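Local coordinates for protein lysine cyclodeaminase (Streptomyces pristinaespiralis, PDB 5YU3) that catalyses the NAD-dependent cyclisation of L-lysine with loss of ammonia, probably yielding L-pipecolic acid, and also recognises L-ornithine and L-2,4-diaminobutyric acid, at residues R26-L31 / T122-A127; L116-R121 / F306-A311; G19-M24 / Q153-S158. One frame throughout, in Å; residues are numbered along the deposited sequence.

Contact 1. Residues R26-L31 / T122-A127. With NAD (nicotinamide-adenine-dinucleotide), chain F.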
loop_
_atom_site.group_PDB
_atom_site.type_symbol
_atom_site.label_atom_id
_atom_site.label_comp_id
_atom_site.label_asym_id
_atom_site.label_seq_id
_atom_site.Cartn_x
_atom_site.Cartn_y
_atom_site.Cartn_z
ATOM N N ARG A 26 15.702 -16.921 -15.094
ATOM C CA ARG A 26 15.978 -16.748 -13.670
ATOM C C ARG A 26 14.688 -16.601 -12.879
ATOM O O ARG A 26 14.546 -17.189 -11.801
ATOM C CB ARG A 26 16.869 -15.528 -13.421
ATOM C CG ARG A 26 18.296 -15.688 -13.904
ATOM C CD ARG A 26 19.172 -14.498 -13.471
ATOM N NE ARG A 26 20.444 -14.494 -14.190
ATOM C CZ ARG A 26 21.365 -13.545 -14.076
ATOM N NH1 ARG A 26 21.159 -12.502 -13.273
ATOM N NH2 ARG A 26 22.495 -13.634 -14.774
ATOM N N ILE A 27 13.737 -15.822 -13.399
ATOM C CA ILE A 27 12.492 -15.598 -12.667
ATOM C C ILE A 27 11.627 -16.856 -12.678
ATOM O O ILE A 27 10.998 -17.195 -11.666
ATOM C CB ILE A 27 11.754 -14.369 -13.231
ATOM C CG1 ILE A 27 12.590 -13.109 -12.938
ATOM C CG2 ILE A 27 10.361 -14.216 -12.600
ATOM C CD1 ILE A 27 12.144 -11.865 -13.683
ATOM N N ILE A 28 11.595 -17.581 -13.803
ATOM C CA ILE A 28 10.912 -18.875 -13.822
ATOM C C ILE A 28 11.489 -19.799 -12.751
ATOM O O ILE A 28 10.747 -20.417 -11.977
ATOM C CB ILE A 28 10.997 -19.514 -15.219
ATOM C CG1 ILE A 28 10.119 -18.748 -16.215
ATOM C CG2 ILE A 28 10.619 -21.012 -15.149
ATOM C CD1 ILE A 28 10.383 -19.122 -17.679
ATOM N N ASP A 29 12.820 -19.905 -12.682
ATOM C CA ASP A 29 13.437 -20.819 -11.720
ATOM C C ASP A 29 13.150 -20.393 -10.283
ATOM O O ASP A 29 12.839 -21.231 -9.426
ATOM C CB ASP A 29 14.949 -20.895 -11.947
ATOM C CG ASP A 29 15.319 -21.612 -13.246
ATOM O OD1 ASP A 29 14.481 -22.356 -13.794
ATOM O OD2 ASP A 29 16.458 -21.429 -13.720
ATOM N N ARG A 30 13.247 -19.095 -10.000
ATOM C CA ARG A 30 13.020 -18.629 -8.635
ATOM C C ARG A 30 11.562 -18.796 -8.230
ATOM O O ARG A 30 11.263 -19.171 -7.087
ATOM C CB ARG A 30 13.449 -17.169 -8.511
ATOM C CG ARG A 30 14.902 -16.974 -8.843
ATOM C CD ARG A 30 15.772 -17.503 -7.728
ATOM N NE ARG A 30 15.911 -16.475 -6.722
ATOM C CZ ARG A 30 16.898 -15.586 -6.699
ATOM N NH1 ARG A 30 17.850 -15.610 -7.627
ATOM N NH2 ARG A 30 16.926 -14.674 -5.744
ATOM N N LEU A 31 10.644 -18.497 -9.145
ATOM C CA LEU A 31 9.226 -18.690 -8.875
ATOM C C LEU A 31 8.908 -20.160 -8.615
ATOM O O LEU A 31 8.140 -20.486 -7.701
ATOM C CB LEU A 31 8.417 -18.152 -10.051
ATOM C CG LEU A 31 6.933 -17.890 -9.863
ATOM C CD1 LEU A 31 6.671 -17.261 -8.495
ATOM C CD2 LEU A 31 6.414 -16.989 -10.997
ATOM N N THR A 122 4.554 -12.512 -14.496
ATOM C CA THR A 122 3.266 -13.023 -14.954
ATOM C C THR A 122 3.455 -14.035 -16.078
ATOM O O THR A 122 2.790 -15.083 -16.096
ATOM C CB THR A 122 2.377 -11.860 -15.400
ATOM O OG1 THR A 122 2.257 -10.935 -14.314
ATOM C CG2 THR A 122 0.978 -12.333 -15.781
ATOM N N GLY A 123 4.363 -13.744 -17.014
ATOM C CA GLY A 123 4.772 -14.765 -17.964
ATOM C C GLY A 123 5.390 -15.964 -17.275
ATOM O O GLY A 123 5.087 -17.114 -17.610
ATOM N N ALA A 124 6.261 -15.715 -16.289
ATOM C CA ALA A 124 6.931 -16.810 -15.604
ATOM C C ALA A 124 5.933 -17.727 -14.909
ATOM O O ALA A 124 6.088 -18.950 -14.932
ATOM C CB ALA A 124 7.940 -16.270 -14.586
ATOM N N ALA A 125 4.909 -17.154 -14.279
ATOM C CA ALA A 125 3.946 -17.983 -13.556
ATOM C C ALA A 125 3.199 -18.901 -14.517
ATOM O O ALA A 125 3.005 -20.090 -14.224
ATOM C CB ALA A 125 2.969 -17.103 -12.776
ATOM N N SER A 126 2.786 -18.365 -15.674
ATOM C CA SER A 126 2.174 -19.206 -16.703
ATOM C C SER A 126 3.128 -20.304 -17.159
ATOM O O SER A 126 2.703 -21.437 -17.421
ATOM C CB SER A 126 1.727 -18.357 -17.893
ATOM O OG SER A 126 0.602 -17.556 -17.571
ATOM N N ALA A 127 4.426 -19.990 -17.264
ATOM C CA ALA A 127 5.401 -21.000 -17.668
ATOM C C ALA A 127 5.526 -22.102 -16.624
ATOM O O ALA A 127 5.627 -23.283 -16.974
ATOM C CB ALA A 127 6.770 -20.353 -17.918
HETATM P PA NAD F . -3.239 -4.385 -22.304
HETATM O O1A NAD F . -4.189 -3.228 -22.300
HETATM O O2A NAD F . -1.793 -4.174 -22.708
HETATM O O5B NAD F . -3.811 -5.499 -23.314
HETATM C C5B NAD F . -5.145 -5.997 -23.149
HETATM C C4B NAD F . -5.649 -6.344 -24.542
HETATM O O4B NAD F . -6.908 -7.011 -24.435
HETATM C C3B NAD F . -5.903 -5.089 -25.383
HETATM O O3B NAD F . -5.097 -5.123 -26.581
HETATM C C2B NAD F . -7.386 -5.163 -25.710
HETATM O O2B NAD F . -7.716 -4.699 -27.017
HETATM C C1B NAD F . -7.653 -6.647 -25.592
HETATM N N9A NAD F . -9.060 -7.053 -25.388
HETATM C C8A NAD F . -10.024 -6.429 -24.673
HETATM N N7A NAD F . -11.190 -7.150 -24.719
HETATM C C5A NAD F . -10.950 -8.249 -25.472
HETATM C C6A NAD F . -11.710 -9.424 -25.939
HETATM N N6A NAD F . -13.008 -9.594 -25.593
HETATM N N1A NAD F . -11.058 -10.334 -26.697
HETATM C C2A NAD F . -9.769 -10.208 -27.062
HETATM N N3A NAD F . -9.018 -9.159 -26.689
HETATM C C4A NAD F . -9.547 -8.177 -25.907
HETATM O O3 NAD F . -3.287 -5.041 -20.818
HETATM P PN NAD F . -2.332 -6.181 -20.228
HETATM O O1N NAD F . -1.980 -7.139 -21.342
HETATM O O2N NAD F . -1.237 -5.504 -19.431
HETATM O O5D NAD F . -3.294 -6.905 -19.155
HETATM C C5D NAD F . -4.329 -7.785 -19.598
HETATM C C4D NAD F . -5.014 -8.395 -18.374
HETATM O O4D NAD F . -4.057 -9.096 -17.580
HETATM C C3D NAD F . -5.609 -7.332 -17.466
HETATM O O3D NAD F . -6.844 -7.836 -16.914
HETATM C C2D NAD F . -4.598 -7.227 -16.346
HETATM O O2D NAD F . -5.144 -6.669 -15.143
HETATM C C1D NAD F . -4.203 -8.684 -16.219
HETATM N N1N NAD F . -2.961 -8.932 -15.498
HETATM C C2N NAD F . -2.871 -10.061 -14.783
HETATM C C3N NAD F . -1.722 -10.365 -14.066
HETATM C C7N NAD F . -1.668 -11.645 -13.300
HETATM O O7N NAD F . -0.785 -11.833 -12.488
HETATM N N7N NAD F . -2.588 -12.587 -13.569
HETATM C C4N NAD F . -0.624 -9.501 -14.118
HETATM C C5N NAD F . -0.739 -8.351 -14.896
HETATM C C6N NAD F . -1.920 -8.084 -15.591
#
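Behind the nicotinamide end of the NAD pocket, Ile27, Ile28 and Leu31 of helix 20-39 pack on Ala124, Ala125 and Ala127 of helix 115-133. The two short helical segments cross at -58°, their axes only 8.8 Å apart, and the CA atoms of Ile28 and Ala124 are 4.8 Å from each other, a closeness that the alanine surface permits. The methyl of Ala124 is the hub: Ile27 CG2 and Ile28 CG1 both reach its CB at 3.7 Å. One turn further along helix 115-133, Ile28 CD1 lies beside Ala127 CB at 3.8 Å. Leu31 sends its CD2 branch against the backbone of Ala125, 3.6 Å from Ala125 N, while also flanking the methyls of Ala124 and Ala125. The side chains that touch are all apolar and buried, and no hydrogen bond joins the helices. Thr122 points away from this interface, toward the cofactor. Its OG1, held anti to the carbonyl carbon (chi1 -56°), is hydrogen-bonded to Thr118 O one turn back and comes within 3.2 Å of NAD C4N, the ring carbon that exchanges hydride in nicotinamide chemistry. The CG2 methyl touches both C4N and the carboxamide carbon C7N. A glycine here would probably open a gap against the nicotinamide and leave its carboxamide side freer to shift. The result is a closely crossed helix pair in which branched aliphatics of helix 20-39 cover the alanine face of helix 115-133, while another face of that helix lines the nicotinamide site of this ornithine cyclodeaminase/mu-crystallin family enzyme.

Contact 2. Residues L116-R121 / F306-A311. With NAD (nicotinamide-adenine-dinucleotide), chain F; PRO (proline), chain G.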
loop_
_atom_site.group_PDB
_atom_site.type_symbol
_atom_site.label_atom_id
_atom_site.label_comp_id
_atom_site.label_asym_id
_atom_site.label_seq_id
_atom_site.Cartn_x
_atom_site.Cartn_y
_atom_site.Cartn_z
ATOM N N LEU A 116 7.924 -3.613 -15.994
ATOM C CA LEU A 116 8.634 -4.755 -16.571
ATOM C C LEU A 116 8.556 -5.971 -15.652
ATOM O O LEU A 116 8.256 -7.081 -16.103
ATOM C CB LEU A 116 10.096 -4.394 -16.857
ATOM C CG LEU A 116 10.962 -5.535 -17.405
ATOM C CD1 LEU A 116 10.398 -6.063 -18.716
ATOM C CD2 LEU A 116 12.430 -5.080 -17.571
ATOM N N LEU A 117 8.848 -5.778 -14.362
ATOM C CA LEU A 117 8.797 -6.865 -13.388
ATOM C C LEU A 117 7.448 -7.590 -13.409
ATOM O O LEU A 117 7.405 -8.825 -13.336
ATOM C CB LEU A 117 9.097 -6.304 -11.987
ATOM C CG LEU A 117 9.074 -7.199 -10.747
ATOM C CD1 LEU A 117 9.994 -6.626 -9.668
ATOM C CD2 LEU A 117 7.660 -7.347 -10.177
ATOM N N THR A 118 6.344 -6.843 -13.471
ATOM C CA THR A 118 5.023 -7.481 -13.477
ATOM C C THR A 118 4.866 -8.358 -14.716
ATOM O O THR A 118 4.433 -9.515 -14.629
ATOM C CB THR A 118 3.901 -6.430 -13.420
ATOM O OG1 THR A 118 3.929 -5.753 -12.151
ATOM C CG2 THR A 118 2.511 -7.090 -13.586
ATOM N N ALA A 119 5.253 -7.828 -15.877
ATOM C CA ALA A 119 5.143 -8.601 -17.113
ATOM C C ALA A 119 6.011 -9.850 -17.052
ATOM O O ALA A 119 5.597 -10.923 -17.503
ATOM C CB ALA A 119 5.522 -7.726 -18.314
ATOM N N LEU A 120 7.219 -9.733 -16.484
ATOM C CA LEU A 120 8.117 -10.876 -16.389
ATOM C C LEU A 120 7.543 -11.965 -15.491
ATOM O O LEU A 120 7.514 -13.140 -15.876
ATOM C CB LEU A 120 9.488 -10.434 -15.866
ATOM C CG LEU A 120 10.262 -9.532 -16.832
ATOM C CD1 LEU A 120 11.582 -9.063 -16.195
ATOM C CD2 LEU A 120 10.530 -10.236 -18.156
ATOM N N ARG A 121 7.129 -11.611 -14.265
ATOM C CA ARG A 121 6.715 -12.679 -13.354
ATOM C C ARG A 121 5.357 -13.260 -13.740
ATOM O O ARG A 121 5.049 -14.398 -13.355
ATOM C CB ARG A 121 6.736 -12.198 -11.884
ATOM C CG ARG A 121 5.889 -10.974 -11.516
ATOM C CD ARG A 121 4.392 -11.302 -11.501
ATOM N NE ARG A 121 3.654 -10.621 -10.446
ATOM C CZ ARG A 121 2.330 -10.482 -10.428
ATOM N NH1 ARG A 121 1.583 -10.942 -11.440
ATOM N NH2 ARG A 121 1.748 -9.865 -9.398
ATOM N N PHE A 306 3.938 -12.294 -3.376
ATOM C CA PHE A 306 5.122 -13.150 -3.287
ATOM C C PHE A 306 5.853 -13.221 -4.622
ATOM O O PHE A 306 7.086 -13.241 -4.660
ATOM C CB PHE A 306 4.717 -14.555 -2.831
ATOM C CG PHE A 306 5.864 -15.522 -2.670
ATOM C CD1 PHE A 306 6.874 -15.286 -1.754
ATOM C CD2 PHE A 306 5.904 -16.693 -3.418
ATOM C CE1 PHE A 306 7.917 -16.194 -1.592
ATOM C CE2 PHE A 306 6.938 -17.602 -3.261
ATOM C CZ PHE A 306 7.945 -17.353 -2.342
ATOM N N GLU A 307 5.107 -13.272 -5.729
ATOM C CA GLU A 307 5.755 -13.324 -7.037
ATOM C C GLU A 307 6.539 -12.049 -7.303
ATOM O O GLU A 307 7.635 -12.092 -7.871
ATOM C CB GLU A 307 4.726 -13.542 -8.140
ATOM C CG GLU A 307 3.875 -14.804 -7.953
ATOM C CD GLU A 307 2.757 -14.925 -8.979
ATOM O OE1 GLU A 307 2.236 -13.888 -9.429
ATOM O OE2 GLU A 307 2.398 -16.073 -9.338
ATOM N N ASP A 308 5.989 -10.906 -6.899
ATOM C CA ASP A 308 6.683 -9.635 -7.081
ATOM C C ASP A 308 7.916 -9.540 -6.193
ATOM O O ASP A 308 8.950 -9.005 -6.614
ATOM C CB ASP A 308 5.718 -8.491 -6.804
ATOM C CG ASP A 308 4.506 -8.556 -7.689
ATOM O OD1 ASP A 308 4.693 -8.410 -8.912
ATOM O OD2 ASP A 308 3.376 -8.765 -7.184
ATOM N N ALA A 309 7.825 -10.042 -4.957
ATOM C CA ALA A 309 8.991 -10.050 -4.079
ATOM C C ALA A 309 10.107 -10.914 -4.655
ATOM O O ALA A 309 11.291 -10.562 -4.562
ATOM C CB ALA A 309 8.600 -10.547 -2.683
ATOM N N LEU A 310 9.749 -12.052 -5.254
ATOM C CA LEU A 310 10.762 -12.941 -5.814
ATOM C C LEU A 310 11.407 -12.333 -7.050
ATOM O O LEU A 310 12.634 -12.389 -7.207
ATOM C CB LEU A 310 10.148 -14.296 -6.164
ATOM C CG LEU A 310 9.824 -15.222 -5.001
ATOM C CD1 LEU A 310 9.199 -16.486 -5.557
ATOM C CD2 LEU A 310 11.084 -15.543 -4.204
ATOM N N ALA A 311 10.600 -11.759 -7.945
ATOM C CA ALA A 311 11.178 -11.108 -9.118
ATOM C C ALA A 311 12.011 -9.896 -8.720
ATOM O O ALA A 311 13.056 -9.624 -9.328
ATOM C CB ALA A 311 10.083 -10.705 -10.097
HETATM P PA NAD F . -3.239 -4.385 -22.304
HETATM O O1A NAD F . -4.189 -3.228 -22.300
HETATM O O2A NAD F . -1.793 -4.174 -22.708
HETATM O O5B NAD F . -3.811 -5.499 -23.314
HETATM C C5B NAD F . -5.145 -5.997 -23.149
HETATM C C4B NAD F . -5.649 -6.344 -24.542
HETATM O O4B NAD F . -6.908 -7.011 -24.435
HETATM C C3B NAD F . -5.903 -5.089 -25.383
HETATM O O3B NAD F . -5.097 -5.123 -26.581
HETATM C C2B NAD F . -7.386 -5.163 -25.710
HETATM O O2B NAD F . -7.716 -4.699 -27.017
HETATM C C1B NAD F . -7.653 -6.647 -25.592
HETATM N N9A NAD F . -9.060 -7.053 -25.388
HETATM C C8A NAD F . -10.024 -6.429 -24.673
HETATM N N7A NAD F . -11.190 -7.150 -24.719
HETATM C C5A NAD F . -10.950 -8.249 -25.472
HETATM C C6A NAD F . -11.710 -9.424 -25.939
HETATM N N6A NAD F . -13.008 -9.594 -25.593
HETATM N N1A NAD F . -11.058 -10.334 -26.697
HETATM C C2A NAD F . -9.769 -10.208 -27.062
HETATM N N3A NAD F . -9.018 -9.159 -26.689
HETATM C C4A NAD F . -9.547 -8.177 -25.907
HETATM O O3 NAD F . -3.287 -5.041 -20.818
HETATM P PN NAD F . -2.332 -6.181 -20.228
HETATM O O1N NAD F . -1.980 -7.139 -21.342
HETATM O O2N NAD F . -1.237 -5.504 -19.431
HETATM O O5D NAD F . -3.294 -6.905 -19.155
HETATM C C5D NAD F . -4.329 -7.785 -19.598
HETATM C C4D NAD F . -5.014 -8.395 -18.374
HETATM O O4D NAD F . -4.057 -9.096 -17.580
HETATM C C3D NAD F . -5.609 -7.332 -17.466
HETATM O O3D NAD F . -6.844 -7.836 -16.914
HETATM C C2D NAD F . -4.598 -7.227 -16.346
HETATM O O2D NAD F . -5.144 -6.669 -15.143
HETATM C C1D NAD F . -4.203 -8.684 -16.219
HETATM N N1N NAD F . -2.961 -8.932 -15.498
HETATM C C2N NAD F . -2.871 -10.061 -14.783
HETATM C C3N NAD F . -1.722 -10.365 -14.066
HETATM C C7N NAD F . -1.668 -11.645 -13.300
HETATM O O7N NAD F . -0.785 -11.833 -12.488
HETATM N N7N NAD F . -2.588 -12.587 -13.569
HETATM C C4N NAD F . -0.624 -9.501 -14.118
HETATM C C5N NAD F . -0.739 -8.351 -14.896
HETATM C C6N NAD F . -1.920 -8.084 -15.591
HETATM N N PRO G . -3.326 -8.128 -11.182
HETATM C CA PRO G . -2.000 -7.366 -11.483
HETATM C C PRO G . -0.858 -7.885 -10.566
HETATM O O PRO G . 0.117 -7.114 -10.507
HETATM C CB PRO G . -2.312 -6.144 -11.271
HETATM C CG PRO G . -3.836 -6.052 -11.801
HETATM C CD PRO G . -4.261 -7.268 -11.933
HETATM O OXT PRO G . -0.872 -9.015 -9.958
#
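Glu307 and Asp308 meet Arg121 in a salt-bridge network at the pocket that holds NAD and the bound proline, where helix 305-321 crosses helix 115-133 at 109°. Glu307 comes first along the segment. Its OE1 sits over one face of the Arg121 guanidinium, 3.6 Å from Arg121 NH1, a long pairing of charges at which no N-H points; the two flat groups are turned 65° against each other. Asp308 follows and takes the guanidinium side-on. Arg121 NH2 gives OD2 an almost straight bond of 3.0 Å on the syn side and in the guanidinium plane, whereas Arg121 NE reaches OD1 at 2.9 Å by a more bent bond, arriving from above the carboxylate plane. Asp308 OD1 also pairs with Lys77, and the CD2 methyl of Leu117 lies against it at 3.4 Å. One turn on, Ala311 offers its methyl to Leu117 CG at 3.7 Å and, more loosely, to Arg121 CB. Arg121 starts from the crowded first torsion, its CG between the backbone N and the carbonyl carbon (chi1 57°), and bends again further out, which brings its guanidinium edge to Asp308, a face under Glu307 OE1, and its end into the pocket. Thr118, hydrogen-bonded through OG1 to Gly114 and Lys77, lays its CG2 methyl near NAD C5N. Held by Asp308 at NE and NH2, the guanidinium also meets both ligands: NH1 makes a weak bond to the nicotinamide carboxamide O7N, and NH2 donates to the bound proline OXT at 2.8 Å.

Contact 3. Residues G19-M24 / Q153-S158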
loop_
_atom_site.group_PDB
_atom_site.type_symbol
_atom_site.label_atom_id
_atom_site.label_comp_id
_atom_site.label_asym_id
_atom_site.label_seq_id
_atom_site.Cartn_x
_atom_site.Cartn_y
_atom_site.Cartn_z
ATOM N N GLY A 19 20.077 -10.027 -20.599
ATOM C CA GLY A 19 19.308 -10.535 -21.728
ATOM C C GLY A 19 17.932 -11.009 -21.308
ATOM O O GLY A 19 17.721 -11.501 -20.203
ATOM N N ARG A 20 16.973 -10.846 -22.223
ATOM C CA ARG A 20 15.582 -11.198 -21.914
ATOM C C ARG A 20 15.433 -12.678 -21.586
ATOM O O ARG A 20 14.732 -13.043 -20.633
ATOM C CB ARG A 20 14.667 -10.839 -23.076
ATOM C CG ARG A 20 14.603 -9.363 -23.405
ATOM C CD ARG A 20 13.708 -9.133 -24.619
ATOM N NE ARG A 20 13.771 -7.752 -25.104
ATOM C CZ ARG A 20 13.416 -7.384 -26.328
ATOM N NH1 ARG A 20 12.969 -8.296 -27.179
ATOM N NH2 ARG A 20 13.523 -6.114 -26.705
ATOM N N ASP A 21 16.059 -13.552 -22.380
ATOM C CA ASP A 21 15.878 -14.988 -22.172
ATOM C C ASP A 21 16.402 -15.410 -20.809
ATOM O O ASP A 21 15.719 -16.110 -20.045
ATOM C CB ASP A 21 16.589 -15.790 -23.265
ATOM C CG ASP A 21 15.868 -15.753 -24.603
ATOM O OD1 ASP A 21 14.771 -15.168 -24.708
ATOM O OD2 ASP A 21 16.437 -16.309 -25.574
ATOM N N GLU A 22 17.628 -14.998 -20.488
ATOM C CA GLU A 22 18.219 -15.424 -19.231
ATOM C C GLU A 22 17.489 -14.814 -18.039
ATOM O O GLU A 22 17.283 -15.487 -17.018
ATOM C CB GLU A 22 19.701 -15.059 -19.200
ATOM C CG GLU A 22 20.285 -15.154 -17.804
ATOM C CD GLU A 22 20.465 -16.579 -17.332
ATOM O OE1 GLU A 22 20.285 -17.510 -18.153
ATOM O OE2 GLU A 22 20.793 -16.771 -16.137
ATOM N N LEU A 23 17.078 -13.548 -18.148
ATOM C CA LEU A 23 16.372 -12.922 -17.031
ATOM C C LEU A 23 15.015 -13.586 -16.805
ATOM O O LEU A 23 14.610 -13.806 -15.659
ATOM C CB LEU A 23 16.203 -11.425 -17.280
ATOM C CG LEU A 23 15.555 -10.631 -16.142
ATOM C CD1 LEU A 23 16.425 -10.634 -14.880
ATOM C CD2 LEU A 23 15.259 -9.211 -16.610
ATOM N N MET A 24 14.315 -13.927 -17.885
ATOM C CA MET A 24 13.054 -14.649 -17.740
ATOM C C MET A 24 13.283 -16.029 -17.130
ATOM O O MET A 24 12.535 -16.449 -16.243
ATOM C CB MET A 24 12.344 -14.749 -19.092
ATOM C CG MET A 24 11.011 -15.532 -19.053
ATOM S SD MET A 24 9.745 -14.767 -17.997
ATOM C CE MET A 24 8.946 -13.652 -19.130
ATOM N N GLN A 153 3.749 -13.622 -22.047
ATOM C CA GLN A 153 3.163 -14.959 -22.109
ATOM C C GLN A 153 3.832 -15.772 -23.208
ATOM O O GLN A 153 4.303 -16.890 -22.972
ATOM C CB GLN A 153 1.649 -14.880 -22.351
ATOM C CG GLN A 153 0.835 -14.275 -21.195
ATOM C CD GLN A 153 0.852 -15.149 -19.961
ATOM O OE1 GLN A 153 0.503 -16.333 -20.019
ATOM N NE2 GLN A 153 1.281 -14.577 -18.830
ATOM N N LEU A 154 3.886 -15.213 -24.421
ATOM C CA LEU A 154 4.541 -15.904 -25.529
ATOM C C LEU A 154 6.018 -16.144 -25.224
ATOM O O LEU A 154 6.530 -17.251 -25.419
ATOM C CB LEU A 154 4.376 -15.100 -26.819
ATOM C CG LEU A 154 5.294 -15.571 -27.958
ATOM C CD1 LEU A 154 5.017 -17.028 -28.294
ATOM C CD2 LEU A 154 5.104 -14.717 -29.175
ATOM N N HIS A 155 6.707 -15.136 -24.687
ATOM C CA HIS A 155 8.138 -15.288 -24.450
ATOM C C HIS A 155 8.413 -16.386 -23.429
ATOM O O HIS A 155 9.182 -17.316 -23.696
ATOM C CB HIS A 155 8.743 -13.955 -24.000
ATOM C CG HIS A 155 10.209 -14.042 -23.723
ATOM N ND1 HIS A 155 10.835 -13.299 -22.744
ATOM C CD2 HIS A 155 11.174 -14.797 -24.301
ATOM C CE1 HIS A 155 12.126 -13.590 -22.738
ATOM N NE2 HIS A 155 12.357 -14.499 -23.670
ATOM N N ALA A 156 7.773 -16.308 -22.253
ATOM C CA ALA A 156 8.007 -17.317 -21.219
ATOM C C ALA A 156 7.646 -18.719 -21.706
ATOM O O ALA A 156 8.392 -19.677 -21.481
ATOM C CB ALA A 156 7.208 -16.980 -19.958
ATOM N N LEU A 157 6.482 -18.869 -22.341
ATOM C CA LEU A 157 6.074 -20.205 -22.767
ATOM C C LEU A 157 7.018 -20.763 -23.823
ATOM O O LEU A 157 7.284 -21.971 -23.834
ATOM C CB LEU A 157 4.631 -20.183 -23.281
ATOM C CG LEU A 157 3.635 -19.889 -22.155
ATOM C CD1 LEU A 157 2.247 -19.595 -22.718
ATOM C CD2 LEU A 157 3.601 -21.034 -21.150
ATOM N N SER A 158 7.556 -19.898 -24.691
ATOM C CA SER A 158 8.508 -20.356 -25.700
ATOM C C SER A 158 9.805 -20.867 -25.084
ATOM O O SER A 158 10.534 -21.610 -25.752
ATOM C CB SER A 158 8.803 -19.239 -26.713
ATOM O OG SER A 158 9.748 -18.299 -26.194
#
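The imidazole of His155 reaches from helix 148-160 toward the start of helix 20-39 and meets Arg20, Asp21 and Met24. Its CG is anti to the backbone N (chi1 179°), which carries the ring straight across the gap between helices whose axes are 10.3 Å apart. NE2 donates to Asp21 OD1 at 2.7 Å. The oxygen lies close to the ring plane and is met nearly head-on along its C-O bond, with carboxylate and imidazole turned 32° from each other. Next to NE2 on the same rim, CE1 abuts Arg20 O at 3.4 Å, the carbonyl that also accepts the helical bond from Met24 N, and the ring thus sits edge-on to the backbone of that turn. Met24 runs past His155 in the opposite direction. Its CB lies 3.8 Å from His155 CE1; then two bends in the chain turn SD and CE onto the methyl of Ala156, with Met24 CE 3.8 Å from Ala156 CB. On its own helix, His155 O accepts a bond of 2.7 Å from Ser158 OG. Beyond the two segments, Phe185 meets the imidazole edge-to-face and makes a cation-pi contact with Arg20, while Tyr341 of the second subunit packs on Arg20, Met24 and His155. Because the Tyr341 hydroxyl is hydrogen-bonded to His155 ND1, both ring nitrogens have partners, one in this chain and one in its neighbour. That pairing fixes the rotation of the imidazole, and the Asp21 carboxylate probably polarises the ring, making this His-carboxylate bond a polar tie reaching into the dimer interface.

Overall arrangement
Helix 115-133 is shared by contacts 1 and 2, and helix 20-39 by contacts 1 and 3. The centre of contact 1 lies about 8 Å from that of contact 2 and about 9 Å from that of contact 3; contacts 2 and 3 are about 13 Å apart. Ala125 CB of contact 1 rests 3.6 Å from Glu307 OE2 of contact 2, and Ser126 OG is 2.7 Å from Gln153 OE1 of contact 3. Contacts 1 and 2 both touch NAD, but only contact 2 reaches the bound proline directly. Contact 3 stands further back, with the Met24 side chain about 12 Å from NAD, and like contact 2 it meets the second subunit.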